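PDB 4PEY: Exo-beta-1,3-glucanase from Streptomyces sp. SirexAA-E, which hydrolyses laminarin and laminarioligosaccharides from their non-reducing ends, cutting beta-1,3-glucosidic bonds to give glucose and laminaribiose. Local coordinates for residues L25-S30 against G36-V41; N48-D53 against N107-A112; A56-P61 against L308-A313; A69-G72 against S76-G79; W126-A131 against Q173-R178. The protein carries 1 engineered substitution. One frame throughout, in Å; residues are numbered along the deposited sequence. Where two conformers were deposited one is given.

Overall arrangement
The five contacts lie mostly in the N-terminal of the two beta-helix domains that make up the GH55 fold. Contacts 1, 3 and 4 lie next to one another: strands 24-27, 55-59 and 75-79 are parallel neighbours, with centres about 12 Å apart for contacts 1 and 3 and about 9 Å for contacts 3 and 4. Contact 3 alone of the five reaches into the second domain. Contacts 2 and 5, centred about 16 Å apart, join through Asn107 hydrogen-bonded to Ala127 and Ser129, and both border the substrate pocket through Phe108, Gln130 and Gln173. Gln70 of contact 4 instead lines a separate glycan pocket. Contact 1 lies farthest out, about 26 Å from the chain centre.

Contact 1: residues L25-S30 against G36-V41; sequences LVFDPS and GKVDEV
Phe27 meets Lys37 and Val38 where strand 24-27 packs under helix 34-45; the two short axes run nearly antiparallel (156°) and come within 11.0 Å. Lys37 lays its aliphatic part along the rim of the phenyl ring: its CD sits in the ring plane, 3.9 Å from Phe27 CE1, and its CB is equally close to that atom. The lysine chain runs antiparallel to the phenylalanine side chain along the ring's edge. Lys37 stays extended beyond CG, which carries NZ past the ring to a hydrogen bond with the carbonyl of Pro32. Val38 CG2 approaches Phe27 CZ to 4.0 Å. One turn on, Leu25 touches Val41 by single methyls, CD2 to CG2 at 3.9 Å. In the first beta-helix domain this helix follows strand 24-27 and packs on it and on strand 55-59, where Val38 rests on Leu57; Phe27 also stacks on Phe59. Between these two segments the contact is apolar, and the lysine serves two ends: methylenes against the aromatic ring, ammonium on a backbone oxygen.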
# COMPACT_ATOMS: atom_id res chain seq x y z
N LEU A 25 -13.72 2.15 -17.84
CA LEU A 25 -14.57 1.27 -18.61
C LEU A 25 -15.66 0.75 -17.70
O LEU A 25 -15.38 0.05 -16.73
CB LEU A 25 -13.77 0.11 -19.22
CG LEU A 25 -12.74 0.40 -20.32
CD1 LEU A 25 -11.58 1.26 -19.84
CD2 LEU A 25 -12.22 -0.90 -20.90
N VAL A 26 -16.91 1.13 -17.99
CA VAL A 26 -18.03 0.74 -17.15
C VAL A 26 -18.85 -0.34 -17.85
O VAL A 26 -19.28 -0.17 -18.99
CB VAL A 26 -18.93 1.95 -16.81
CG1 VAL A 26 -20.06 1.53 -15.90
CG2 VAL A 26 -18.11 3.05 -16.15
N PHE A 27 -19.05 -1.45 -17.14
CA PHE A 27 -19.77 -2.61 -17.67
C PHE A 27 -21.07 -2.81 -16.92
O PHE A 27 -21.17 -2.48 -15.74
CB PHE A 27 -18.92 -3.88 -17.54
CG PHE A 27 -17.57 -3.78 -18.20
CD1 PHE A 27 -17.43 -4.00 -19.56
CD2 PHE A 27 -16.45 -3.48 -17.45
CE1 PHE A 27 -16.19 -3.91 -20.17
CE2 PHE A 27 -15.20 -3.39 -18.05
CZ PHE A 27 -15.07 -3.60 -19.41
N ASP A 28 -22.08 -3.35 -17.60
CA ASP A 28 -23.27 -3.82 -16.91
C ASP A 28 -23.52 -5.25 -17.36
O ASP A 28 -22.89 -5.71 -18.32
CB ASP A 28 -24.47 -2.90 -17.19
CG ASP A 28 -25.01 -3.06 -18.58
OD1 ASP A 28 -25.86 -3.96 -18.79
OD2 ASP A 28 -24.61 -2.28 -19.47
N PRO A 29 -24.41 -5.99 -16.67
CA PRO A 29 -24.57 -7.40 -17.03
C PRO A 29 -25.00 -7.65 -18.48
O PRO A 29 -24.84 -8.78 -18.95
CB PRO A 29 -25.65 -7.88 -16.05
CG PRO A 29 -25.45 -7.02 -14.85
CD PRO A 29 -25.10 -5.67 -15.40
N SER A 30 -25.50 -6.63 -19.17
CA SER A 30 -25.95 -6.81 -20.55
C SER A 30 -24.92 -6.34 -21.58
O SER A 30 -25.14 -6.49 -22.79
CB SER A 30 -27.27 -6.08 -20.79
OG SER A 30 -27.06 -4.68 -20.83
N GLY A 36 -13.96 -10.09 -23.91
CA GLY A 36 -13.11 -9.56 -24.96
C GLY A 36 -12.52 -8.21 -24.60
O GLY A 36 -11.34 -7.96 -24.84
N LYS A 37 -13.34 -7.35 -24.01
CA LYS A 37 -12.89 -6.01 -23.64
C LYS A 37 -11.85 -6.04 -22.53
O LYS A 37 -10.85 -5.32 -22.58
CB LYS A 37 -14.10 -5.16 -23.23
CG LYS A 37 -14.96 -4.80 -24.43
CD LYS A 37 -16.36 -4.36 -24.05
CE LYS A 37 -17.18 -4.10 -25.31
NZ LYS A 37 -18.62 -3.85 -25.01
N VAL A 38 -12.08 -6.88 -21.52
CA VAL A 38 -11.14 -6.97 -20.41
C VAL A 38 -9.84 -7.66 -20.85
O VAL A 38 -8.75 -7.30 -20.40
CB VAL A 38 -11.79 -7.71 -19.21
CG1 VAL A 38 -10.77 -8.01 -18.13
CG2 VAL A 38 -12.93 -6.88 -18.66
N ASP A 39 -9.94 -8.61 -21.78
CA ASP A 39 -8.76 -9.25 -22.34
C ASP A 39 -7.93 -8.27 -23.17
O ASP A 39 -6.70 -8.34 -23.17
CB ASP A 39 -9.14 -10.46 -23.21
CG ASP A 39 -9.45 -11.70 -22.40
OD1 ASP A 39 -9.06 -11.76 -21.21
OD2 ASP A 39 -10.08 -12.63 -22.96
N GLU A 40 -8.59 -7.36 -23.87
CA GLU A 40 -7.88 -6.37 -24.67
C GLU A 40 -7.02 -5.48 -23.76
O GLU A 40 -5.86 -5.21 -24.07
CB GLU A 40 -8.85 -5.51 -25.48
CG GLU A 40 -8.16 -4.42 -26.28
CD GLU A 40 -9.10 -3.64 -27.17
OE1 GLU A 40 -10.32 -3.60 -26.88
OE2 GLU A 40 -8.62 -3.06 -28.17
N VAL A 41 -7.60 -5.05 -22.65
CA VAL A 41 -6.87 -4.25 -21.67
C VAL A 41 -5.69 -5.05 -21.11
O VAL A 41 -4.58 -4.55 -21.03
CB VAL A 41 -7.79 -3.77 -20.52
CG1 VAL A 41 -6.98 -3.06 -19.44
CG2 VAL A 41 -8.88 -2.85 -21.06

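Contact 2: residues N48-D53 against N107-A112; sequences NQFGTD and NFWRSA
Gln49 and Phe108 bring their CA atoms to 7.9 Å where the loop after helix 34-45 meets the turn before strand 110-113, a turn in which Trp109 takes a positive phi (56°). The indole is pressed against the loop by its six-membered ring: CZ3 lies 3.5 Å from the carbonyl O of Gln49, and CH2 reaches Phe50 CE1 at 4.0 Å, the phenylalanine atom coming in at the indole edge. On the loop side, Gln49 CG sits over the centre of the Phe50 ring. The Gln49 amide, carried out by an extended chain with CG anti to the backbone N (chi1 -180°), sets OE1 at the edge of the Phe108 ring, 3.6 Å from CE2, with amide and ring planes 58° apart. That oxygen accepts from His406, and NE2 bonds to Gln106. Arg110 grips Phe108 O side-on with NE and NH2, each at 3.0 Å, NH2 on a lone pair in the carbonyl plane and NE from above it. Arg374 makes a cation-pi contact with the Trp109 indole. With alanine at Trp109 the loop would probably lose its packing on Gln49 and Phe50, and Arg374 its pi partner. Phe108 lines the substrate pocket, touching bound glucose and Gln130, and loop 48-53 packs behind it.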
# COMPACT_ATOMS: atom_id res chain seq x y z
N ASN A 48 3.31 -4.20 -19.11
CA ASN A 48 3.52 -2.76 -19.21
C ASN A 48 3.93 -2.15 -17.87
O ASN A 48 3.20 -1.33 -17.31
CB ASN A 48 2.25 -2.09 -19.75
CG ASN A 48 2.49 -0.71 -20.33
OD1 ASN A 48 3.63 -0.22 -20.36
ND2 ASN A 48 1.43 -0.08 -20.81
N GLN A 49 5.09 -2.56 -17.36
CA GLN A 49 5.45 -2.26 -15.98
C GLN A 49 5.65 -0.76 -15.73
O GLN A 49 5.32 -0.25 -14.65
CB GLN A 49 6.72 -3.03 -15.57
CG GLN A 49 7.12 -2.72 -14.12
CD GLN A 49 8.19 -3.63 -13.55
OE1 GLN A 49 8.51 -3.53 -12.36
NE2 GLN A 49 8.76 -4.50 -14.37
N PHE A 50 6.16 -0.04 -16.73
CA PHE A 50 6.48 1.38 -16.52
C PHE A 50 5.81 2.33 -17.52
O PHE A 50 6.20 3.50 -17.61
CB PHE A 50 8.00 1.58 -16.56
CG PHE A 50 8.73 0.87 -15.44
CD1 PHE A 50 8.57 1.30 -14.12
CD2 PHE A 50 9.56 -0.21 -15.71
CE1 PHE A 50 9.24 0.66 -13.09
CE2 PHE A 50 10.24 -0.85 -14.67
CZ PHE A 50 10.08 -0.42 -13.37
N GLY A 51 4.80 1.85 -18.24
CA GLY A 51 4.12 2.69 -19.21
C GLY A 51 3.22 3.72 -18.55
O GLY A 51 3.02 3.69 -17.33
N THR A 52 2.66 4.61 -19.35
CA THR A 52 1.82 5.68 -18.83
C THR A 52 0.33 5.42 -19.01
O THR A 52 -0.50 6.22 -18.57
CB THR A 52 2.17 7.03 -19.49
OG1 THR A 52 2.15 6.90 -20.92
CG2 THR A 52 3.57 7.50 -19.05
N ASP A 53 -0.03 4.29 -19.62
CA ASP A 53 -1.45 3.97 -19.75
C ASP A 53 -2.03 3.56 -18.39
O ASP A 53 -1.33 3.01 -17.54
CB ASP A 53 -1.66 2.88 -20.80
CG ASP A 53 -1.53 3.41 -22.24
OD1 ASP A 53 -1.57 4.64 -22.44
OD2 ASP A 53 -1.42 2.59 -23.17
N ASN A 107 4.80 -7.97 -9.77
CA ASN A 107 3.37 -7.80 -10.01
C ASN A 107 2.81 -6.67 -9.13
O ASN A 107 2.17 -6.92 -8.09
CB ASN A 107 2.62 -9.12 -9.76
CG ASN A 107 2.75 -10.10 -10.94
OD1 ASN A 107 3.33 -9.76 -11.97
ND2 ASN A 107 2.20 -11.31 -10.78
N PHE A 108 3.06 -5.44 -9.57
CA PHE A 108 2.77 -4.21 -8.83
C PHE A 108 1.58 -3.44 -9.39
O PHE A 108 1.14 -3.69 -10.51
CB PHE A 108 3.95 -3.23 -8.88
CG PHE A 108 5.29 -3.82 -8.51
CD1 PHE A 108 5.45 -4.61 -7.38
CD2 PHE A 108 6.41 -3.52 -9.28
CE1 PHE A 108 6.71 -5.11 -7.04
CE2 PHE A 108 7.67 -4.01 -8.94
CZ PHE A 108 7.82 -4.80 -7.82
N TRP A 109 1.12 -2.46 -8.61
CA TRP A 109 0.27 -1.35 -9.07
C TRP A 109 -1.01 -1.82 -9.75
O TRP A 109 -1.25 -1.55 -10.92
CB TRP A 109 1.06 -0.40 -10.01
CG TRP A 109 2.30 0.20 -9.37
CD1 TRP A 109 2.38 0.89 -8.19
CD2 TRP A 109 3.65 0.13 -9.87
NE1 TRP A 109 3.68 1.25 -7.93
CE2 TRP A 109 4.48 0.79 -8.94
CE3 TRP A 109 4.23 -0.43 -11.02
CZ2 TRP A 109 5.86 0.90 -9.11
CZ3 TRP A 109 5.60 -0.33 -11.19
CH2 TRP A 109 6.41 0.33 -10.24
N ARG A 110 -1.86 -2.51 -8.99
CA ARG A 110 -3.16 -2.92 -9.49
C ARG A 110 -4.07 -3.12 -8.29
O ARG A 110 -3.60 -3.09 -7.16
CB ARG A 110 -3.05 -4.19 -10.35
CG ARG A 110 -2.54 -5.43 -9.61
CD ARG A 110 -1.93 -6.44 -10.58
NE ARG A 110 -0.64 -5.98 -11.07
CZ ARG A 110 0.04 -6.51 -12.08
NH1 ARG A 110 -0.48 -7.53 -12.78
NH2 ARG A 110 1.22 -6.00 -12.42
N SER A 111 -5.38 -3.28 -8.50
CA SER A 111 -6.26 -3.41 -7.34
C SER A 111 -7.58 -4.09 -7.66
O SER A 111 -8.07 -4.03 -8.79
CB SER A 111 -6.55 -2.03 -6.74
OG SER A 111 -7.24 -1.21 -7.67
N ALA A 112 -8.17 -4.70 -6.63
CA ALA A 112 -9.51 -5.29 -6.69
C ALA A 112 -10.30 -4.83 -5.48
O ALA A 112 -9.78 -4.85 -4.37
CB ALA A 112 -9.46 -6.81 -6.73

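Contact 3: residues A56-P61 against L308-A313; sequences ALMFKP and LGLGLA
Ala56 and Gly311 come to within 4.2 Å between CA atoms, joining two chain parts almost 250 residues apart. Ala56 CB packs on the Gly311 backbone, 3.8 Å from its N. Gly311 has a positive phi (55°), and a beta carbon on it would lie only 3.1 Å from Ala56 N, so both conformation and proximity suit a residue with no side chain. Apolar side chains complete the contact on the Leu310 side. Ala56 CB rests 4.1 Å from Leu310 CB. Farther along strand 55-59, Met58 bends at chi2 (-73°) and, in the conformer given, brings its CE to 3.7 Å from Leu310 CD2, the two chains crossing at about a right angle; a second conformer makes this touch less certain. Polar links come from residues outside the two segments: Arg54 NE bonds to Leu312 O, and on the neighbouring strand 75-79 Ser76 OG makes a weak hydrogen bond with Gly311 N. Leu310 also touches Val24 of strand 24-27 and Leu286 of strand 284-287, one from each beta-helix domain. The join between the domains is therefore apolar contact between the segments here, supplemented by polar ties from Arg54 and, weakly, Ser76.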
# COMPACT_ATOMS: atom_id res chain seq x y z
N ALA A 56 -9.35 1.89 -15.33
CA ALA A 56 -10.25 1.43 -14.28
C ALA A 56 -11.38 0.63 -14.91
O ALA A 56 -12.02 1.11 -15.84
CB ALA A 56 -10.80 2.59 -13.46
N LEU A 57 -11.60 -0.58 -14.40
CA LEU A 57 -12.69 -1.44 -14.85
C LEU A 57 -13.76 -1.43 -13.76
O LEU A 57 -13.50 -1.83 -12.62
CB LEU A 57 -12.21 -2.87 -15.12
CG LEU A 57 -10.92 -3.00 -15.93
CD1 LEU A 57 -10.48 -4.46 -16.02
CD2 LEU A 57 -11.09 -2.39 -17.32
N MET A 58 -14.95 -0.95 -14.09
CA MET A 58 -16.02 -0.78 -13.11
C MET A 58 -17.25 -1.57 -13.52
O MET A 58 -17.70 -1.46 -14.65
CB MET A 58 -16.37 0.71 -12.97
CG MET A 58 -15.31 1.53 -12.26
SD MET A 58 -15.31 1.17 -10.50
CE MET A 58 -14.20 2.43 -9.88
N PHE A 59 -17.79 -2.34 -12.59
CA PHE A 59 -18.92 -3.21 -12.90
C PHE A 59 -20.17 -2.82 -12.12
O PHE A 59 -20.16 -2.81 -10.88
CB PHE A 59 -18.54 -4.67 -12.61
CG PHE A 59 -17.53 -5.23 -13.58
CD1 PHE A 59 -16.19 -4.86 -13.52
CD2 PHE A 59 -17.93 -6.13 -14.55
CE1 PHE A 59 -15.27 -5.37 -14.42
CE2 PHE A 59 -17.02 -6.64 -15.45
CZ PHE A 59 -15.69 -6.27 -15.39
N LYS A 60 -21.24 -2.50 -12.84
CA LYS A 60 -22.52 -2.16 -12.22
C LYS A 60 -23.08 -3.37 -11.48
O LYS A 60 -22.79 -4.52 -11.83
CB LYS A 60 -23.52 -1.66 -13.26
CG LYS A 60 -23.09 -0.42 -14.01
CD LYS A 60 -24.23 0.15 -14.84
CE LYS A 60 -23.83 1.49 -15.45
NZ LYS A 60 -24.97 2.15 -16.14
N PRO A 61 -23.90 -3.12 -10.44
CA PRO A 61 -24.47 -4.25 -9.69
C PRO A 61 -25.20 -5.25 -10.57
O PRO A 61 -25.89 -4.88 -11.53
CB PRO A 61 -25.43 -3.57 -8.72
CG PRO A 61 -24.86 -2.22 -8.52
CD PRO A 61 -24.23 -1.82 -9.83
N LEU A 308 -9.75 10.79 -4.12
CA LEU A 308 -9.88 9.38 -4.49
C LEU A 308 -9.40 9.14 -5.90
O LEU A 308 -9.89 9.79 -6.83
CB LEU A 308 -11.34 8.93 -4.35
CG LEU A 308 -11.71 7.50 -4.75
CD1 LEU A 308 -10.94 6.47 -3.92
CD2 LEU A 308 -13.23 7.29 -4.64
N GLY A 309 -8.45 8.22 -6.08
CA GLY A 309 -7.96 7.89 -7.40
C GLY A 309 -8.54 6.60 -7.95
O GLY A 309 -8.82 5.66 -7.20
N LEU A 310 -8.74 6.57 -9.26
CA LEU A 310 -9.15 5.38 -9.99
C LEU A 310 -8.03 4.93 -10.91
O LEU A 310 -7.26 5.75 -11.39
CB LEU A 310 -10.41 5.66 -10.83
CG LEU A 310 -11.61 6.29 -10.11
CD1 LEU A 310 -12.73 6.62 -11.10
CD2 LEU A 310 -12.10 5.36 -9.02
N GLY A 311 -7.94 3.62 -11.18
CA GLY A 311 -7.02 3.11 -12.18
C GLY A 311 -5.55 3.50 -12.00
O GLY A 311 -4.85 3.74 -12.98
N LEU A 312 -5.12 3.58 -10.74
CA LEU A 312 -3.73 3.92 -10.40
C LEU A 312 -3.34 5.30 -10.96
O LEU A 312 -2.23 5.52 -11.45
CB LEU A 312 -2.76 2.83 -10.90
CG LEU A 312 -2.52 1.67 -9.91
CD1 LEU A 312 -1.78 2.17 -8.67
CD2 LEU A 312 -3.82 0.95 -9.52
N ALA A 313 -4.29 6.23 -10.87
CA ALA A 313 -4.05 7.64 -11.17
C ALA A 313 -2.75 8.09 -10.52
O ALA A 313 -2.50 7.82 -9.35
CB ALA A 313 -5.22 8.49 -10.69

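Contact 4: residues A69-G72 against S76-G79; sequences AQIG and SIAG. With BGC (beta-D-glucopyranose), chain C.
Ile77 and Ile71 cross at about a right angle, each side chain aimed at the other segment. The tip of Ile71, CD1, comes against the branch of Ile77: CG2 is 3.9 Å away and CD1 4.1 Å. On Ile77, CG1 lies anti to the backbone N (chi1 -174°), which sends the long branch out to Ala69, CD1 to CB at 3.8 Å, while CG2 takes the cramped place between N and the carbonyl carbon and faces Ile71. One isoleucine thus holds both Ala69 and Ile71. Gln70, between those two, points the other way and lines a glycan pocket, in van der Waals approach to a bound glucose, its OE1 3.7 Å from C4; the sugar is hydrogen-bonded to Asp96 OD2. The contact closes the short turn from strand 67-70 to strand 75-79. Inside the beta-helix, Ile77 goes on to touch Leu57 and Phe59 of strand 55-59 and Ala112 of strand 110-113, Ile71 meets Val93 of strand 87-94, and helix 34-45 lies beyond, with Val38 on Ala69 and Phe42 on Gln70.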
# COMPACT_ATOMS: atom_id res chain seq x y z
N ALA A 69 -11.26 -12.20 -15.45
CA ALA A 69 -10.68 -10.88 -15.59
C ALA A 69 -9.24 -10.91 -15.13
O ALA A 69 -8.96 -10.85 -13.93
CB ALA A 69 -11.49 -9.84 -14.80
N GLN A 70 -8.31 -11.03 -16.08
CA GLN A 70 -6.89 -11.01 -15.74
C GLN A 70 -6.48 -9.56 -15.61
O GLN A 70 -6.76 -8.74 -16.49
CB GLN A 70 -6.06 -11.72 -16.81
CG GLN A 70 -6.31 -13.22 -16.89
CD GLN A 70 -5.41 -13.90 -17.91
OE1 GLN A 70 -4.24 -14.18 -17.63
NE2 GLN A 70 -5.95 -14.16 -19.09
N ILE A 71 -5.79 -9.26 -14.51
CA ILE A 71 -5.45 -7.89 -14.16
C ILE A 71 -3.96 -7.62 -14.35
O ILE A 71 -3.13 -8.23 -13.66
CB ILE A 71 -5.86 -7.59 -12.70
CG1 ILE A 71 -7.32 -8.01 -12.45
CG2 ILE A 71 -5.62 -6.13 -12.36
CD1 ILE A 71 -8.34 -7.35 -13.38
N GLY A 72 -3.63 -6.75 -15.30
CA GLY A 72 -2.25 -6.36 -15.55
C GLY A 72 -1.83 -5.12 -14.77
O GLY A 72 -2.50 -4.74 -13.81
N SER A 76 -7.24 -1.10 -12.20
CA SER A 76 -8.10 -1.34 -11.05
C SER A 76 -9.37 -2.03 -11.52
O SER A 76 -9.84 -1.78 -12.64
CB SER A 76 -8.45 -0.04 -10.32
OG SER A 76 -9.14 0.87 -11.17
N ILE A 77 -9.92 -2.90 -10.69
CA ILE A 77 -11.22 -3.49 -11.00
C ILE A 77 -12.08 -3.43 -9.76
O ILE A 77 -11.60 -3.65 -8.65
CB ILE A 77 -11.08 -4.95 -11.53
CG1 ILE A 77 -12.44 -5.49 -11.99
CG2 ILE A 77 -10.43 -5.87 -10.50
CD1 ILE A 77 -12.34 -6.75 -12.82
N ALA A 78 -13.34 -3.07 -9.94
CA ALA A 78 -14.23 -2.92 -8.79
C ALA A 78 -15.70 -3.05 -9.17
O ALA A 78 -16.09 -2.82 -10.32
CB ALA A 78 -14.00 -1.57 -8.10
N GLY A 79 -16.50 -3.41 -8.18
CA GLY A 79 -17.95 -3.37 -8.30
C GLY A 79 -18.50 -2.03 -7.84
O GLY A 79 -17.83 -1.28 -7.11
C2 BGC C . -3.31 -18.01 -16.07
C3 BGC C . -4.75 -18.37 -16.41
C4 BGC C . -5.12 -17.76 -17.76
C5 BGC C . -4.10 -18.12 -18.83
C6 BGC C . -4.41 -17.36 -20.12
C1 BGC C . -2.40 -18.47 -17.21
O2 BGC C . -2.93 -18.62 -14.85
O3 BGC C . -5.60 -17.86 -15.41
O4 BGC C . -6.41 -18.20 -18.14
O5 BGC C . -2.79 -17.81 -18.40
O6 BGC C . -3.48 -17.73 -21.12

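Contact 5: residues W126-A131 against Q173-R178; sequences WAVSQA and QQWYTR. With BGC (beta-D-glucopyranose), chain B; BGC (beta-D-glucopyranose), chain D.
Val128 meets Trp175 by one methyl, CG2, which lies 3.8 Å from CH2 at the far end of the indole; the two side chains cross at about a right angle. The same CH2 is near the edge of the Trp126 ring, 4.5 Å from CD1, so this one Trp175 carbon meets both the valine methyl and the rim of the Trp126 indole. Val128 CG1 covers part of the Trp126 ring, 3.6 Å above its plane toward the rim. Trp175 reaches this spot because its CG is anti to the backbone N (chi1 -157°), which carries the six-membered ring over to the loop, and Ile158 of the neighbouring parallel strand 157-159 lies beside it. Beyond this apolar cluster two glutamines, Gln173 and Gln130, reach the substrate. Gln173 NE2 donates to O2 of two glucoses joined by a beta-1,3 bond, at 2.6 Å each, with N-H...O angles of 159° and 148°. Gln130, from the loop, donates through NE2 to a glucose O2. Backbone bonds hold the frame, Gln173 to Ala153 and Ser129 to Asn107. A leucine in place of Gln173 has no amide to offer, and the two linked glucoses would probably lose the bridge between their O2 atoms and be freer to turn about the link. Carbon packing sets the strand against the loop, while one amide nitrogen bridging O2 of two linked glucoses is consistent with recognition of the beta-1,3 linkage.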
# COMPACT_ATOMS: atom_id res chain seq x y z
N TRP A 126 -4.73 -14.62 -6.78
CA TRP A 126 -4.32 -13.21 -6.70
C TRP A 126 -2.83 -13.18 -6.35
O TRP A 126 -2.44 -12.90 -5.21
CB TRP A 126 -5.18 -12.46 -5.66
CG TRP A 126 -4.97 -10.96 -5.54
CD1 TRP A 126 -4.36 -10.30 -4.51
CD2 TRP A 126 -5.41 -9.95 -6.46
NE1 TRP A 126 -4.37 -8.95 -4.73
CE2 TRP A 126 -5.01 -8.70 -5.92
CE3 TRP A 126 -6.09 -9.97 -7.68
CZ2 TRP A 126 -5.27 -7.49 -6.57
CZ3 TRP A 126 -6.35 -8.76 -8.32
CH2 TRP A 126 -5.93 -7.54 -7.77
N ALA A 127 -2.00 -13.50 -7.34
CA ALA A 127 -0.57 -13.70 -7.10
C ALA A 127 0.21 -12.41 -7.32
O ALA A 127 0.84 -12.20 -8.36
CB ALA A 127 -0.03 -14.81 -8.00
N VAL A 128 0.16 -11.55 -6.31
CA VAL A 128 0.68 -10.19 -6.42
C VAL A 128 1.87 -9.96 -5.52
O VAL A 128 2.12 -10.74 -4.58
CB VAL A 128 -0.41 -9.17 -6.07
CG1 VAL A 128 -1.58 -9.29 -7.04
CG2 VAL A 128 -0.89 -9.37 -4.63
N SER A 129 2.62 -8.90 -5.79
CA SER A 129 3.55 -8.40 -4.79
C SER A 129 3.04 -7.05 -4.29
O SER A 129 1.84 -6.93 -4.00
CB SER A 129 4.97 -8.34 -5.34
OG SER A 129 5.42 -9.68 -5.51
N GLN A 130 3.91 -6.05 -4.16
CA GLN A 130 3.51 -4.82 -3.47
C GLN A 130 2.58 -3.90 -4.27
O GLN A 130 2.53 -3.96 -5.51
CB GLN A 130 4.76 -4.04 -3.03
CG GLN A 130 5.62 -4.77 -2.00
CD GLN A 130 6.81 -5.51 -2.62
OE1 GLN A 130 6.80 -5.82 -3.82
NE2 GLN A 130 7.83 -5.78 -1.81
N ALA A 131 1.84 -3.06 -3.55
CA ALA A 131 0.88 -2.10 -4.10
C ALA A 131 -0.18 -2.78 -4.95
O ALA A 131 -0.48 -2.35 -6.07
CB ALA A 131 1.60 -1.01 -4.92
N GLN A 173 6.33 -14.52 0.67
CA GLN A 173 7.25 -14.27 1.78
C GLN A 173 6.53 -13.79 3.04
O GLN A 173 6.84 -14.21 4.16
CB GLN A 173 8.28 -13.22 1.39
CG GLN A 173 9.22 -13.61 0.29
CD GLN A 173 9.94 -12.41 -0.30
OE1 GLN A 173 9.91 -11.29 0.26
NE2 GLN A 173 10.57 -12.61 -1.44
N GLN A 174 5.59 -12.88 2.84
CA GLN A 174 4.96 -12.18 3.94
C GLN A 174 3.58 -11.71 3.49
O GLN A 174 3.28 -11.73 2.29
CB GLN A 174 5.83 -11.00 4.41
CG GLN A 174 5.95 -9.82 3.43
CD GLN A 174 7.03 -9.99 2.36
OE1 GLN A 174 8.18 -10.33 2.66
NE2 GLN A 174 6.65 -9.73 1.11
N TRP A 175 2.75 -11.30 4.43
CA TRP A 175 1.41 -10.84 4.10
C TRP A 175 0.81 -10.10 5.28
O TRP A 175 1.10 -10.45 6.42
CB TRP A 175 0.50 -12.02 3.71
CG TRP A 175 -0.66 -11.57 2.87
CD1 TRP A 175 -1.87 -11.11 3.29
CD2 TRP A 175 -0.67 -11.49 1.44
NE1 TRP A 175 -2.65 -10.77 2.21
CE2 TRP A 175 -1.94 -10.99 1.06
CE3 TRP A 175 0.25 -11.81 0.44
CZ2 TRP A 175 -2.31 -10.80 -0.28
CZ3 TRP A 175 -0.11 -11.62 -0.89
CH2 TRP A 175 -1.38 -11.11 -1.24
N TYR A 176 -0.04 -9.11 4.99
CA TYR A 176 -0.85 -8.45 6.01
C TYR A 176 -2.33 -8.56 5.68
O TYR A 176 -2.76 -8.25 4.57
CB TYR A 176 -0.48 -6.97 6.17
CG TYR A 176 -1.31 -6.24 7.21
CD1 TYR A 176 -1.44 -6.74 8.51
CD2 TYR A 176 -1.98 -5.05 6.89
CE1 TYR A 176 -2.20 -6.07 9.46
CE2 TYR A 176 -2.74 -4.38 7.84
CZ TYR A 176 -2.84 -4.88 9.12
OH TYR A 176 -3.60 -4.20 10.05
N THR A 177 -3.12 -9.00 6.66
CA THR A 177 -4.56 -9.09 6.53
C THR A 177 -5.18 -8.35 7.70
O THR A 177 -4.79 -8.60 8.85
CB THR A 177 -5.05 -10.57 6.54
OG1 THR A 177 -4.32 -11.34 5.58
CG2 THR A 177 -6.56 -10.67 6.25
N ARG A 178 -6.13 -7.45 7.45
CA ARG A 178 -6.85 -6.84 8.58
C ARG A 178 -8.35 -6.82 8.40
O ARG A 178 -8.88 -6.76 7.28
CB ARG A 178 -6.35 -5.42 8.88
CG ARG A 178 -6.77 -4.36 7.92
CD ARG A 178 -6.73 -2.93 8.55
NE ARG A 178 -7.18 -1.98 7.54
CZ ARG A 178 -8.45 -1.79 7.20
NH1 ARG A 178 -9.43 -2.44 7.83
NH2 ARG A 178 -8.76 -0.96 6.21
C2 BGC B . 12.43 -15.23 -2.07
C3 BGC B . 13.50 -14.52 -2.89
C4 BGC B . 14.89 -15.00 -2.48
C5 BGC B . 14.93 -16.52 -2.57
C6 BGC B . 16.29 -17.06 -2.16
C1 BGC B . 12.63 -16.74 -2.11
O1 BGC B . 11.72 -17.35 -1.22
O2 BGC B . 11.15 -14.90 -2.57
O3 BGC B . 13.36 -13.07 -2.63
O4 BGC B . 15.87 -14.43 -3.33
O5 BGC B . 13.95 -17.04 -1.70
O6 BGC B . 16.30 -18.46 -2.38
C2 BGC D . 12.81 -10.86 -3.31
C3 BGC D . 13.11 -9.74 -4.30
C4 BGC D . 14.61 -9.65 -4.53
C5 BGC D . 15.14 -11.01 -4.96
C6 BGC D . 16.65 -10.94 -5.19
C1 BGC D . 13.49 -12.17 -3.71
O2 BGC D . 11.41 -11.08 -3.30
O3 BGC D . 12.61 -8.55 -3.66
O4 BGC D . 14.87 -8.66 -5.50
O5 BGC D . 14.87 -11.95 -3.93
O6 BGC D . 17.10 -12.20 -5.65